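PDB 6Z3U: CYCLIN domain-containing protein from Chaetomium thermophilum, which is the cyclin subunit of the CDK-activating kinase (CAK) complex and probably regulates the serine/threonine kinase activity of its cyclin-dependent kinase partner. Local coordinates for residues W21-S24 against P25-A29; I153-F156 against A157-F160; R209-A212 against A213-A217; K343-Y346 against K347-Q351. All coordinates share one frame; numbering follows the deposited sequence.

Contact 1: W21-S24 against P25-A29; sequences WSFS and PSQLA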
ATOM      1  N   TRP A  21       8.910  -7.001 -10.502  1.00 52.44           N
ATOM      2  CA  TRP A  21       8.400  -8.366 -10.447  1.00 54.70           C
ATOM      3  C   TRP A  21       7.527  -8.673 -11.654  1.00 54.28           C
ATOM      4  O   TRP A  21       6.475  -9.312 -11.542  1.00 53.70           O
ATOM      5  CB  TRP A  21       7.635  -8.603  -9.149  1.00 51.30           C
ATOM      6  CG  TRP A  21       8.499  -8.463  -7.940  1.00 47.12           C
ATOM      7  CD1 TRP A  21       8.512  -7.426  -7.055  1.00 40.67           C
ATOM      8  CD2 TRP A  21       9.491  -9.390  -7.487  1.00 41.23           C
ATOM      9  NE1 TRP A  21       9.446  -7.653  -6.075  1.00 40.66           N
ATOM     10  CE2 TRP A  21      10.062  -8.852  -6.318  1.00 42.71           C
ATOM     11  CE3 TRP A  21       9.949 -10.624  -7.957  1.00 41.65           C
ATOM     12  CZ2 TRP A  21      11.067  -9.507  -5.610  1.00 42.71           C
ATOM     13  CZ3 TRP A  21      10.947 -11.272  -7.252  1.00 46.30           C
ATOM     14  CH2 TRP A  21      11.495 -10.712  -6.092  1.00 44.32           C
ATOM     15  N   SER A  22       7.956  -8.222 -12.830  1.00 55.74           N
ATOM     16  CA  SER A  22       7.320  -8.582 -14.091  1.00 60.29           C
ATOM     17  C   SER A  22       8.425  -8.860 -15.097  1.00 56.79           C
ATOM     18  O   SER A  22       9.242  -7.979 -15.381  1.00 57.13           O
ATOM     19  CB  SER A  22       6.389  -7.474 -14.593  1.00 69.79           C
ATOM     20  OG  SER A  22       5.230  -7.367 -13.781  1.00 58.93           O
ATOM     21  N   PHE A  23       8.457 -10.086 -15.619  1.00 64.59           N
ATOM     22  CA  PHE A  23       9.495 -10.513 -16.543  1.00 68.74           C
ATOM     23  C   PHE A  23       8.871 -11.371 -17.632  1.00 69.47           C
ATOM     24  O   PHE A  23       7.681 -11.696 -17.596  1.00 68.57           O
ATOM     25  CB  PHE A  23      10.599 -11.305 -15.830  1.00 66.84           C
ATOM     26  CG  PHE A  23      10.818 -10.892 -14.404  1.00 71.13           C
ATOM     27  CD1 PHE A  23      11.641  -9.822 -14.097  1.00 85.19           C
ATOM     28  CD2 PHE A  23      10.212 -11.585 -13.368  1.00 64.54           C
ATOM     29  CE1 PHE A  23      11.847  -9.441 -12.784  1.00 83.40           C
ATOM     30  CE2 PHE A  23      10.416 -11.212 -12.052  1.00 63.15           C
ATOM     31  CZ  PHE A  23      11.236 -10.141 -11.760  1.00 68.18           C
ATOM     32  N   SER A  24       9.692 -11.734 -18.609  1.00 69.11           N
ATOM     33  CA  SER A  24       9.306 -12.704 -19.614  1.00 63.44           C
ATOM     34  C   SER A  24       9.587 -14.119 -19.108  1.00 63.97           C
ATOM     35  O   SER A  24      10.459 -14.313 -18.254  1.00 68.19           O
ATOM     36  CB  SER A  24      10.073 -12.461 -20.909  1.00 68.48           C
ATOM     37  OG  SER A  24      11.448 -12.771 -20.752  1.00 67.17           O
ATOM     38  N   PRO A  25       8.868 -15.119 -19.611  1.00 60.92           N
ATOM     39  CA  PRO A  25       9.142 -16.496 -19.169  1.00 55.18           C
ATOM     40  C   PRO A  25      10.599 -16.892 -19.318  1.00 55.33           C
ATOM     41  O   PRO A  25      11.114 -17.657 -18.493  1.00 58.61           O
ATOM     42  CB  PRO A  25       8.223 -17.337 -20.066  1.00 65.69           C
ATOM     43  CG  PRO A  25       7.113 -16.410 -20.444  1.00 67.00           C
ATOM     44  CD  PRO A  25       7.744 -15.053 -20.563  1.00 63.79           C
ATOM     45  N   SER A  26      11.288 -16.383 -20.341  1.00 53.90           N
ATOM     46  CA  SER A  26      12.706 -16.688 -20.492  1.00 56.27           C
ATOM     47  C   SER A  26      13.520 -16.032 -19.385  1.00 69.00           C
ATOM     48  O   SER A  26      14.446 -16.643 -18.840  1.00 70.07           O
ATOM     49  CB  SER A  26      13.197 -16.233 -21.866  1.00 60.27           C
ATOM     50  OG  SER A  26      14.537 -16.639 -22.092  1.00 62.40           O
ATOM     51  N   GLN A  27      13.182 -14.789 -19.034  1.00 63.88           N
ATOM     52  CA  GLN A  27      13.866 -14.118 -17.934  1.00 62.91           C
ATOM     53  C   GLN A  27      13.600 -14.821 -16.609  1.00 59.40           C
ATOM     54  O   GLN A  27      14.502 -14.948 -15.772  1.00 51.91           O
ATOM     55  CB  GLN A  27      13.421 -12.658 -17.864  1.00 68.43           C
ATOM     56  CG  GLN A  27      14.026 -11.770 -18.938  1.00 64.01           C
ATOM     57  CD  GLN A  27      13.334 -10.423 -19.034  1.00 65.95           C
ATOM     58  OE1 GLN A  27      12.818 -10.054 -20.088  1.00 71.03           O
ATOM     59  NE2 GLN A  27      13.314  -9.685 -17.930  1.00 68.21           N
ATOM     60  N   LEU A  28      12.365 -15.288 -16.401  1.00 65.05           N
ATOM     61  CA  LEU A  28      12.024 -15.954 -15.148  1.00 55.09           C
ATOM     62  C   LEU A  28      12.829 -17.235 -14.971  1.00 55.44           C
ATOM     63  O   LEU A  28      13.354 -17.501 -13.884  1.00 61.93           O
ATOM     64  CB  LEU A  28      10.527 -16.258 -15.108  1.00 50.74           C
ATOM     65  CG  LEU A  28       9.877 -16.317 -13.725  1.00 46.26           C
ATOM     66  CD1 LEU A  28       9.824 -14.932 -13.107  1.00 56.11           C
ATOM     67  CD2 LEU A  28       8.481 -16.915 -13.809  1.00 48.24           C
ATOM     68  N   ALA A  29      12.940 -18.041 -16.026  1.00 50.81           N
ATOM     69  CA  ALA A  29      13.686 -19.288 -15.919  1.00 52.84           C
ATOM     70  C   ALA A  29      15.154 -19.017 -15.611  1.00 57.40           C
ATOM     71  O   ALA A  29      15.736 -19.635 -14.713  1.00 61.03           O
ATOM     72  CB  ALA A  29      13.539 -20.096 -17.209  1.00 66.96           C
TER

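Contact 2: I153-F156 against A157-F160; sequences ISDF and AKTF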
ATOM      1  N   ILE A 153       1.632 -11.444  17.209  1.00 45.70           N
ATOM      2  CA  ILE A 153       2.322 -12.658  16.783  1.00 44.67           C
ATOM      3  C   ILE A 153       1.892 -13.845  17.632  1.00 52.67           C
ATOM      4  O   ILE A 153       1.829 -14.978  17.140  1.00 60.83           O
ATOM      5  CB  ILE A 153       3.847 -12.445  16.826  1.00 46.29           C
ATOM      6  CG1 ILE A 153       4.578 -13.634  16.195  1.00 40.35           C
ATOM      7  CG2 ILE A 153       4.320 -12.240  18.258  1.00 52.06           C
ATOM      8  CD1 ILE A 153       4.234 -13.873  14.739  1.00 37.79           C
ATOM      9  N   SER A 154       1.577 -13.613  18.908  1.00 49.87           N
ATOM     10  CA  SER A 154       1.114 -14.705  19.757  1.00 47.26           C
ATOM     11  C   SER A 154      -0.219 -15.255  19.265  1.00 43.59           C
ATOM     12  O   SER A 154      -0.423 -16.473  19.236  1.00 49.94           O
ATOM     13  CB  SER A 154       0.998 -14.234  21.206  1.00 58.65           C
ATOM     14  OG  SER A 154       0.033 -13.204  21.331  1.00 78.07           O
ATOM     15  N   ASP A 155      -1.138 -14.371  18.868  1.00 45.46           N
ATOM     16  CA  ASP A 155      -2.420 -14.830  18.343  1.00 52.51           C
ATOM     17  C   ASP A 155      -2.248 -15.502  16.986  1.00 55.79           C
ATOM     18  O   ASP A 155      -2.922 -16.496  16.688  1.00 56.91           O
ATOM     19  CB  ASP A 155      -3.401 -13.661  18.234  1.00 57.85           C
ATOM     20  CG  ASP A 155      -3.779 -13.084  19.585  1.00 64.96           C
ATOM     21  OD1 ASP A 155      -3.725 -13.826  20.589  1.00 67.90           O
ATOM     22  OD2 ASP A 155      -4.139 -11.888  19.641  1.00 63.70           O
ATOM     23  N   PHE A 156      -1.356 -14.968  16.147  1.00 54.45           N
ATOM     24  CA  PHE A 156      -1.095 -15.587  14.853  1.00 52.33           C
ATOM     25  C   PHE A 156      -0.551 -17.000  15.025  1.00 53.32           C
ATOM     26  O   PHE A 156      -0.950 -17.921  14.303  1.00 58.52           O
ATOM     27  CB  PHE A 156      -0.119 -14.727  14.047  1.00 45.05           C
ATOM     28  CG  PHE A 156       0.139 -15.242  12.660  1.00 44.32           C
ATOM     29  CD1 PHE A 156      -0.591 -14.761  11.585  1.00 41.22           C
ATOM     30  CD2 PHE A 156       1.106 -16.206  12.429  1.00 46.22           C
ATOM     31  CE1 PHE A 156      -0.360 -15.232  10.307  1.00 38.29           C
ATOM     32  CE2 PHE A 156       1.339 -16.682  11.153  1.00 41.03           C
ATOM     33  CZ  PHE A 156       0.606 -16.193  10.090  1.00 39.20           C
ATOM     34  N   ALA A 157       0.369 -17.191  15.975  1.00 56.60           N
ATOM     35  CA  ALA A 157       0.921 -18.519  16.214  1.00 52.60           C
ATOM     36  C   ALA A 157      -0.136 -19.471  16.760  1.00 58.24           C
ATOM     37  O   ALA A 157      -0.106 -20.669  16.455  1.00 53.19           O
ATOM     38  CB  ALA A 157       2.105 -18.427  17.176  1.00 59.21           C
ATOM     39  N   LYS A 158      -1.066 -18.960  17.572  1.00 52.35           N
ATOM     40  CA  LYS A 158      -2.160 -19.791  18.069  1.00 55.99           C
ATOM     41  C   LYS A 158      -2.927 -20.437  16.924  1.00 52.96           C
ATOM     42  O   LYS A 158      -3.130 -21.657  16.904  1.00 58.18           O
ATOM     43  CB  LYS A 158      -3.118 -18.948  18.912  1.00 61.53           C
ATOM     44  CG  LYS A 158      -3.593 -19.611  20.192  1.00 55.38           C
ATOM     45  CD  LYS A 158      -4.439 -18.691  21.095  1.00 68.94           C
ATOM     46  CE  LYS A 158      -5.668 -18.040  20.419  1.00 72.68           C
ATOM     47  NZ  LYS A 158      -5.413 -17.194  19.209  1.00 64.16           N
ATOM     48  N   THR A 159      -3.365 -19.626  15.959  1.00 52.26           N
ATOM     49  CA  THR A 159      -4.239 -20.129  14.907  1.00 47.21           C
ATOM     50  C   THR A 159      -3.578 -21.237  14.101  1.00 50.75           C
ATOM     51  O   THR A 159      -4.272 -22.094  13.542  1.00 64.37           O
ATOM     52  CB  THR A 159      -4.655 -18.982  13.988  1.00 66.13           C
ATOM     53  OG1 THR A 159      -3.490 -18.395  13.401  1.00 72.98           O
ATOM     54  CG2 THR A 159      -5.411 -17.916  14.772  1.00 72.35           C
ATOM     55  N   PHE A 160      -2.246 -21.243  14.025  1.00 59.72           N
ATOM     56  CA  PHE A 160      -1.513 -22.272  13.300  1.00 60.18           C
ATOM     57  C   PHE A 160      -0.841 -23.274  14.233  1.00 67.43           C
ATOM     58  O   PHE A 160       0.094 -23.969  13.821  1.00 68.95           O
ATOM     59  CB  PHE A 160      -0.482 -21.624  12.375  1.00 56.58           C
ATOM     60  CG  PHE A 160      -1.090 -20.820  11.262  1.00 46.68           C
ATOM     61  CD1 PHE A 160      -1.182 -21.341   9.984  1.00 45.46           C
ATOM     62  CD2 PHE A 160      -1.575 -19.545  11.495  1.00 43.04           C
ATOM     63  CE1 PHE A 160      -1.743 -20.604   8.960  1.00 43.28           C
ATOM     64  CE2 PHE A 160      -2.135 -18.804  10.474  1.00 45.95           C
ATOM     65  CZ  PHE A 160      -2.219 -19.335   9.206  1.00 42.87           C
TER

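Contact 3: R209-A212 against A213-A217; sequences RLVA and AEQRA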
ATOM      1  N   ARG A 209     -26.848 -15.374 -16.018  1.00 80.19           N
ATOM      2  CA  ARG A 209     -25.604 -15.746 -16.682  1.00 78.28           C
ATOM      3  C   ARG A 209     -24.424 -14.981 -16.098  1.00 74.75           C
ATOM      4  O   ARG A 209     -23.339 -15.544 -15.913  1.00 72.83           O
ATOM      5  CB  ARG A 209     -25.725 -15.484 -18.183  1.00 79.59           C
ATOM      6  CG  ARG A 209     -24.432 -15.638 -18.967  1.00 79.49           C
ATOM      7  CD  ARG A 209     -24.619 -15.177 -20.406  1.00 92.59           C
ATOM      8  NE  ARG A 209     -23.481 -15.519 -21.256  1.00 96.15           N
ATOM      9  CZ  ARG A 209     -23.292 -15.041 -22.483  1.00 88.42           C
ATOM     10  NH1 ARG A 209     -24.163 -14.190 -23.013  1.00 86.21           N
ATOM     11  NH2 ARG A 209     -22.227 -15.411 -23.181  1.00 81.01           N
ATOM     12  N   LEU A 210     -24.615 -13.689 -15.816  1.00 85.46           N
ATOM     13  CA  LEU A 210     -23.537 -12.879 -15.258  1.00 72.12           C
ATOM     14  C   LEU A 210     -23.118 -13.387 -13.885  1.00 70.45           C
ATOM     15  O   LEU A 210     -21.922 -13.462 -13.580  1.00 69.29           O
ATOM     16  CB  LEU A 210     -23.971 -11.417 -15.166  1.00 70.94           C
ATOM     17  CG  LEU A 210     -23.562 -10.489 -16.311  1.00 74.70           C
ATOM     18  CD1 LEU A 210     -24.050  -9.072 -16.037  1.00 77.57           C
ATOM     19  CD2 LEU A 210     -22.057 -10.504 -16.523  1.00 68.03           C
ATOM     20  N   VAL A 211     -24.090 -13.725 -13.036  1.00 70.82           N
ATOM     21  CA  VAL A 211     -23.771 -14.211 -11.697  1.00 74.87           C
ATOM     22  C   VAL A 211     -22.920 -15.471 -11.781  1.00 71.23           C
ATOM     23  O   VAL A 211     -21.879 -15.584 -11.123  1.00 73.93           O
ATOM     24  CB  VAL A 211     -25.062 -14.454 -10.895  1.00 75.18           C
ATOM     25  CG1 VAL A 211     -24.743 -15.104  -9.557  1.00 77.27           C
ATOM     26  CG2 VAL A 211     -25.815 -13.148 -10.692  1.00 72.11           C
ATOM     27  N   ALA A 212     -23.344 -16.436 -12.601  1.00 71.19           N
ATOM     28  CA  ALA A 212     -22.591 -17.679 -12.725  1.00 73.62           C
ATOM     29  C   ALA A 212     -21.163 -17.421 -13.194  1.00 75.42           C
ATOM     30  O   ALA A 212     -20.215 -18.023 -12.679  1.00 80.26           O
ATOM     31  CB  ALA A 212     -23.304 -18.630 -13.686  1.00 73.92           C
ATOM     32  N   ALA A 213     -20.989 -16.526 -14.169  1.00 72.57           N
ATOM     33  CA  ALA A 213     -19.648 -16.225 -14.660  1.00 65.73           C
ATOM     34  C   ALA A 213     -18.781 -15.638 -13.554  1.00 71.69           C
ATOM     35  O   ALA A 213     -17.627 -16.043 -13.371  1.00 68.02           O
ATOM     36  CB  ALA A 213     -19.727 -15.266 -15.848  1.00 71.45           C
ATOM     37  N   GLU A 214     -19.325 -14.679 -12.798  1.00 72.76           N
ATOM     38  CA  GLU A 214     -18.555 -14.053 -11.727  1.00 72.90           C
ATOM     39  C   GLU A 214     -18.199 -15.059 -10.641  1.00 75.91           C
ATOM     40  O   GLU A 214     -17.063 -15.079 -10.150  1.00 65.66           O
ATOM     41  CB  GLU A 214     -19.337 -12.884 -11.128  1.00 68.11           C
ATOM     42  CG  GLU A 214     -18.600 -12.164 -10.004  1.00 65.91           C
ATOM     43  CD  GLU A 214     -19.346 -10.944  -9.496  1.00 68.18           C
ATOM     44  OE1 GLU A 214     -18.952 -10.399  -8.442  1.00 65.31           O
ATOM     45  OE2 GLU A 214     -20.328 -10.531 -10.147  1.00 71.89           O
ATOM     46  N   GLN A 215     -19.162 -15.893 -10.241  1.00 72.51           N
ATOM     47  CA  GLN A 215     -18.896 -16.878  -9.200  1.00 66.83           C
ATOM     48  C   GLN A 215     -17.724 -17.771  -9.582  1.00 64.37           C
ATOM     49  O   GLN A 215     -16.798 -17.974  -8.788  1.00 63.32           O
ATOM     50  CB  GLN A 215     -20.148 -17.720  -8.947  1.00 76.83           C
ATOM     51  CG  GLN A 215     -21.298 -16.960  -8.311  1.00 87.65           C
ATOM     52  CD  GLN A 215     -22.483 -17.856  -8.003  1.00107.70           C
ATOM     53  OE1 GLN A 215     -23.374 -18.034  -8.835  1.00100.23           O
ATOM     54  NE2 GLN A 215     -22.496 -18.428  -6.805  1.00128.09           N
ATOM     55  N   ARG A 216     -17.741 -18.308 -10.802  1.00 62.37           N
ATOM     56  CA  ARG A 216     -16.674 -19.213 -11.215  1.00 61.96           C
ATOM     57  C   ARG A 216     -15.361 -18.464 -11.379  1.00 66.84           C
ATOM     58  O   ARG A 216     -14.319 -18.895 -10.870  1.00 73.11           O
ATOM     59  CB  ARG A 216     -17.052 -19.933 -12.509  1.00 64.66           C
ATOM     60  CG  ARG A 216     -15.985 -20.912 -12.997  1.00 66.01           C
ATOM     61  CD  ARG A 216     -15.649 -21.931 -11.918  1.00 63.94           C
ATOM     62  NE  ARG A 216     -14.658 -22.911 -12.348  1.00 64.01           N
ATOM     63  CZ  ARG A 216     -14.074 -23.780 -11.530  1.00 71.86           C
ATOM     64  NH1 ARG A 216     -13.183 -24.641 -12.002  1.00 79.27           N
ATOM     65  NH2 ARG A 216     -14.374 -23.784 -10.238  1.00 74.35           N
ATOM     66  N   ALA A 217     -15.388 -17.338 -12.097  1.00 64.92           N
ATOM     67  CA  ALA A 217     -14.169 -16.569 -12.314  1.00 60.07           C
ATOM     68  C   ALA A 217     -13.488 -16.213 -11.001  1.00 55.00           C
ATOM     69  O   ALA A 217     -12.256 -16.130 -10.944  1.00 53.88           O
ATOM     70  CB  ALA A 217     -14.484 -15.297 -13.104  1.00 59.21           C
TER

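Contact 4: K343-Y346 against K347-Q351; sequences KTVY and KAQIQ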
ATOM      1  N   LYS A 343      -2.669 -37.493  -0.567  1.00 63.63           N
ATOM      2  CA  LYS A 343      -1.640 -38.210   0.176  1.00 61.97           C
ATOM      3  C   LYS A 343      -0.769 -39.053  -0.747  1.00 59.61           C
ATOM      4  O   LYS A 343       0.417 -39.254  -0.464  1.00 59.76           O
ATOM      5  CB  LYS A 343      -2.289 -39.091   1.244  1.00 62.16           C
ATOM      6  CG  LYS A 343      -1.500 -39.187   2.541  1.00 73.67           C
ATOM      7  CD  LYS A 343      -1.576 -37.890   3.338  1.00 75.89           C
ATOM      8  CE  LYS A 343      -0.766 -37.973   4.623  1.00 66.62           C
ATOM      9  NZ  LYS A 343      -0.758 -36.677   5.353  1.00 56.38           N
ATOM     10  N   THR A 344      -1.334 -39.555  -1.848  1.00 65.43           N
ATOM     11  CA  THR A 344      -0.553 -40.347  -2.791  1.00 62.07           C
ATOM     12  C   THR A 344       0.368 -39.471  -3.633  1.00 62.91           C
ATOM     13  O   THR A 344       1.515 -39.846  -3.895  1.00 62.01           O
ATOM     14  CB  THR A 344      -1.483 -41.154  -3.698  1.00 63.65           C
ATOM     15  OG1 THR A 344      -2.387 -41.921  -2.894  1.00 68.52           O
ATOM     16  CG2 THR A 344      -0.679 -42.089  -4.591  1.00 65.30           C
ATOM     17  N   VAL A 345      -0.119 -38.308  -4.073  1.00 67.74           N
ATOM     18  CA  VAL A 345       0.737 -37.379  -4.806  1.00 62.37           C
ATOM     19  C   VAL A 345       1.892 -36.924  -3.927  1.00 58.58           C
ATOM     20  O   VAL A 345       3.033 -36.797  -4.386  1.00 58.80           O
ATOM     21  CB  VAL A 345      -0.088 -36.183  -5.317  1.00 58.55           C
ATOM     22  CG1 VAL A 345       0.823 -35.126  -5.918  1.00 57.75           C
ATOM     23  CG2 VAL A 345      -1.117 -36.645  -6.333  1.00 67.10           C
ATOM     24  N   TYR A 346       1.614 -36.674  -2.649  1.00 57.65           N
ATOM     25  CA  TYR A 346       2.664 -36.258  -1.727  1.00 56.92           C
ATOM     26  C   TYR A 346       3.725 -37.344  -1.596  1.00 58.29           C
ATOM     27  O   TYR A 346       4.914 -37.106  -1.839  1.00 58.39           O
ATOM     28  CB  TYR A 346       2.049 -35.928  -0.363  1.00 64.30           C
ATOM     29  CG  TYR A 346       3.061 -35.552   0.694  1.00 64.22           C
ATOM     30  CD1 TYR A 346       3.670 -34.305   0.689  1.00 54.31           C
ATOM     31  CD2 TYR A 346       3.408 -36.446   1.699  1.00 56.40           C
ATOM     32  CE1 TYR A 346       4.596 -33.958   1.653  1.00 54.93           C
ATOM     33  CE2 TYR A 346       4.332 -36.110   2.667  1.00 56.18           C
ATOM     34  CZ  TYR A 346       4.923 -34.865   2.640  1.00 62.72           C
ATOM     35  OH  TYR A 346       5.845 -34.522   3.603  1.00 63.86           O
ATOM     36  N   LYS A 347       3.303 -38.555  -1.230  1.00 59.50           N
ATOM     37  CA  LYS A 347       4.253 -39.634  -0.983  1.00 60.92           C
ATOM     38  C   LYS A 347       5.064 -39.969  -2.227  1.00 61.97           C
ATOM     39  O   LYS A 347       6.232 -40.358  -2.120  1.00 62.76           O
ATOM     40  CB  LYS A 347       3.508 -40.870  -0.482  1.00 62.14           C
ATOM     41  CG  LYS A 347       4.406 -42.000  -0.015  1.00 63.67           C
ATOM     42  CD  LYS A 347       3.639 -43.308   0.067  1.00 65.28           C
ATOM     43  CE  LYS A 347       4.441 -44.378   0.784  1.00 66.68           C
ATOM     44  NZ  LYS A 347       3.638 -45.612   0.987  1.00 68.15           N
ATOM     45  N   ALA A 348       4.468 -39.833  -3.411  1.00 63.76           N
ATOM     46  CA  ALA A 348       5.128 -40.250  -4.642  1.00 63.42           C
ATOM     47  C   ALA A 348       5.967 -39.144  -5.271  1.00 62.63           C
ATOM     48  O   ALA A 348       7.072 -39.410  -5.754  1.00 63.56           O
ATOM     49  CB  ALA A 348       4.087 -40.737  -5.651  1.00 64.40           C
ATOM     50  N   GLN A 349       5.473 -37.906  -5.278  1.00 61.03           N
ATOM     51  CA  GLN A 349       6.137 -36.822  -5.989  1.00 65.20           C
ATOM     52  C   GLN A 349       6.846 -35.828  -5.085  1.00 58.97           C
ATOM     53  O   GLN A 349       7.884 -35.292  -5.479  1.00 58.98           O
ATOM     54  CB  GLN A 349       5.126 -36.049  -6.848  1.00 68.83           C
ATOM     55  CG  GLN A 349       4.493 -36.862  -7.962  1.00 61.41           C
ATOM     56  CD  GLN A 349       3.639 -36.013  -8.886  1.00 66.07           C
ATOM     57  OE1 GLN A 349       2.470 -36.317  -9.122  1.00 75.37           O
ATOM     58  NE2 GLN A 349       4.222 -34.942  -9.417  1.00 60.41           N
ATOM     59  N   ILE A 350       6.321 -35.572  -3.891  1.00 57.93           N
ATOM     60  CA  ILE A 350       6.871 -34.535  -3.022  1.00 59.82           C
ATOM     61  C   ILE A 350       7.868 -35.111  -2.026  1.00 57.29           C
ATOM     62  O   ILE A 350       8.969 -34.580  -1.860  1.00 57.19           O
ATOM     63  CB  ILE A 350       5.725 -33.791  -2.300  1.00 64.39           C
ATOM     64  CG1 ILE A 350       4.913 -32.952  -3.293  1.00 60.00           C
ATOM     65  CG2 ILE A 350       6.272 -32.921  -1.170  1.00 56.79           C
ATOM     66  CD1 ILE A 350       5.707 -31.860  -3.990  1.00 58.85           C
ATOM     67  N   GLN A 351       7.499 -36.190  -1.336  1.00 55.21           N
ATOM     68  CA  GLN A 351       8.363 -36.716  -0.282  1.00 55.72           C
ATOM     69  C   GLN A 351       9.768 -37.027  -0.779  1.00 57.59           C
ATOM     70  O   GLN A 351      10.737 -36.651  -0.095  1.00 63.53           O
ATOM     71  CB  GLN A 351       7.708 -37.947   0.353  1.00 59.36           C
ATOM     72  CG  GLN A 351       8.482 -38.500   1.535  1.00 60.01           C
ATOM     73  CD  GLN A 351       8.697 -37.459   2.619  1.00 69.84           C
ATOM     74  OE1 GLN A 351       7.755 -36.799   3.059  1.00 60.81           O
ATOM     75  NE2 GLN A 351       9.946 -37.295   3.041  1.00 69.84           N
TER

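Contact 1: W21-S24 against P25-A29
S24 grips the first turn of helix 25-48 from both of its oxygens. Its hydroxyl, set between the backbone N and the carbonyl carbon (chi1 69°), turns back over the helix start, where Q27 N donates to S24 OG at 3.2 Å. Its carbonyl oxygen takes L28 N at 2.8 Å, with the donor nearly along the C=O axis (169°). The hydroxyl thus caps the first-turn N-H of Q27, while L28 N to S24 O is the first regular helical bond. The same hydroxyl also bonds E67 of the RING-type domain-containing protein, a neighbouring subunit, so the helix start is tied into the assembly.

The tightly packed part is formed by F23 and L28. F23 CD2 meets L28 CD1 at 3.4 Å, the two side chains crossing at about a right angle, and F23 CB rests on Q27 CB at 3.7 Å. L28 is buried and continues onto I123 and F232, while F23 O accepts from the H233 ring.

At P25 and S26 the packing is looser: both are exposed, though P25 still touches E63 of the RING-type subunit, and S26 CB comes only to 4.0 Å from S24 OG. A serine N-cap followed by proline in the first helical position is a classic way to begin an alpha-helix.

Contact 2: I153-F156 against A157-F160
F156 and F160, one helical turn apart, form an offset aromatic stack at the C-terminal end of helix 153-159 of the cyclin-like domain, F160 lying just beyond it. The ring centroids are 4.9 Å apart and the planes are inclined by 24°. F160 CE2 stands over one face of the F156 ring, displaced toward its border, and its nearest atom there is F156 CZ at 3.8 Å. F156 reaches this position with CG anti to the backbone N (chi1 -176°), whereas F160 CG is turned beside its own N (chi1 -66°), so that the two side chains converge on the same side of the chain.

The next shell is the helical backbone. A157 N donates to I153 O at 2.9 Å, K158 N to S154 O and T159 N to D155 O, which fixes the spacing of the two aromatic residues. D155 and K158 run side by side on the exposed surface, but OD1 and NZ stay 4.0 Å apart, beyond a salt bridge.

Farther out, F141 of helix 132-146 meets the F156 ring edge-to-face, and L140 touches both phenylalanines. An alanine in place of F156 would probably leave F160 CE2 without the ring face beneath it and deprive F141 of its aromatic mate. At the N-terminal end of the helix, I153 N bonds D132 of the neighbouring kinase subunit.

The F156 carbonyl has a part of its own: T159 OG1 donates to F156 O at 2.7 Å, while F160 CD2 brings its ring edge to the same oxygen at 3.3 Å.

Contact 3: R209-A212 against A213-A217
V211 and Q215 meet because their first torsions lean them together along one flank of the helix. V211 CG1 stands anti to its backbone N (chi1 174°), pointing up the helix, while Q215 CG lies beside its own N (chi1 -68°), which folds the glutamine chain back over the preceding turn. The two side chains therefore approach obliquely, with Q215 OE1 alongside the V211 methyl CG1 at 3.3 Å and Q215 CG over V211 O at 3.2 Å. This is a van der Waals contact on an exposed face, where the glutamine's aliphatic part lies against the carbonyl beneath it.

The backbone underneath is regular alpha-helix. A213 N, E214 N, Q215 N and R216 N donate in turn to R209 O, L210 O, V211 O and A212 O; the bond from Q215 N to V211 O measures 2.9 Å and its N-H...O angle is 169°. Helix 207-221 belongs to the C-terminal cyclin domain, an all-helical fold, and it turns its other side inward: L210 packs on I196 and L199 of helix 189-200, and A213 on L244 and L251 of helices 236-247 and 249-261.

Around this core the long polar chains reach away from one another. R209 makes a salt bridge to D248, and R216 makes one to E335. E214, extended beyond CG, bonds H24 of a neighbouring subunit, the RING-type domain-containing protein, through OE2, with R193 and R218 at long, weak range of OE1; this basic surrounding would be expected to favour an ionised carboxylate.

Contact 4: K343-Y346 against K347-Q351
Helix 343-358 contains a wider pi-type turn at residues 347-350, and Y346 stands just before it. Its carbonyl is the point where the two hydrogen-bonding patterns meet: Y346 O accepts from I350 N at 2.9 Å, the alpha-helical bond, and from Q351 N at 2.8 Å, the pi-helical one. The donors come from opposite faces of the carbonyl plane, and the Q351 bond is the straighter, with an N-H...O angle of 168° against 138°. The preceding carbonyl keeps the ordinary pattern, V345 O accepting from Q349 N.

The tyrosine ring, its CG anti to the backbone N (chi1 177°), lies alongside the widened segment. I350 CG2 reaches Y346 CE1 at 3.4 Å, the two side chains crossing at about a right angle. On the same side of the ring plane, farther out toward the hydroxyl, Q351 OE1 is 3.0 Å from Y346 OH. Q351 OE1 takes a weak hydrogen bond from R354. Replacement of Y346 by alanine would probably remove the ring that I350 CG2 packs against and leave the Q351 amide more freedom to turn.

V345 and Q349 both touch H339 in the preceding loop, while buried I350 docks the helix onto L88, L89 and F92 of helix 83-103.

Overall arrangement
The four contacts are local ones, a helix start and three helix turns, spread over one chain of a three-chain assembly. They follow one another in sequence without touching; the closest pair, contacts 2 and 4, have nearest atoms about 15 Å apart and centres about 28 Å apart. Contacts 1 and 2 lie on opposite sides of the chain's centre, about 35 Å between centres, and face different partners: contact 1 meets the RING-type subunit, contact 2 the kinase through I153. Contact 3, in the C-terminal cyclin domain and about 31 Å from contact 1 between centres, reaches the RING-type subunit again through E214. Contact 4 touches neither partner and packs within the cyclin itself.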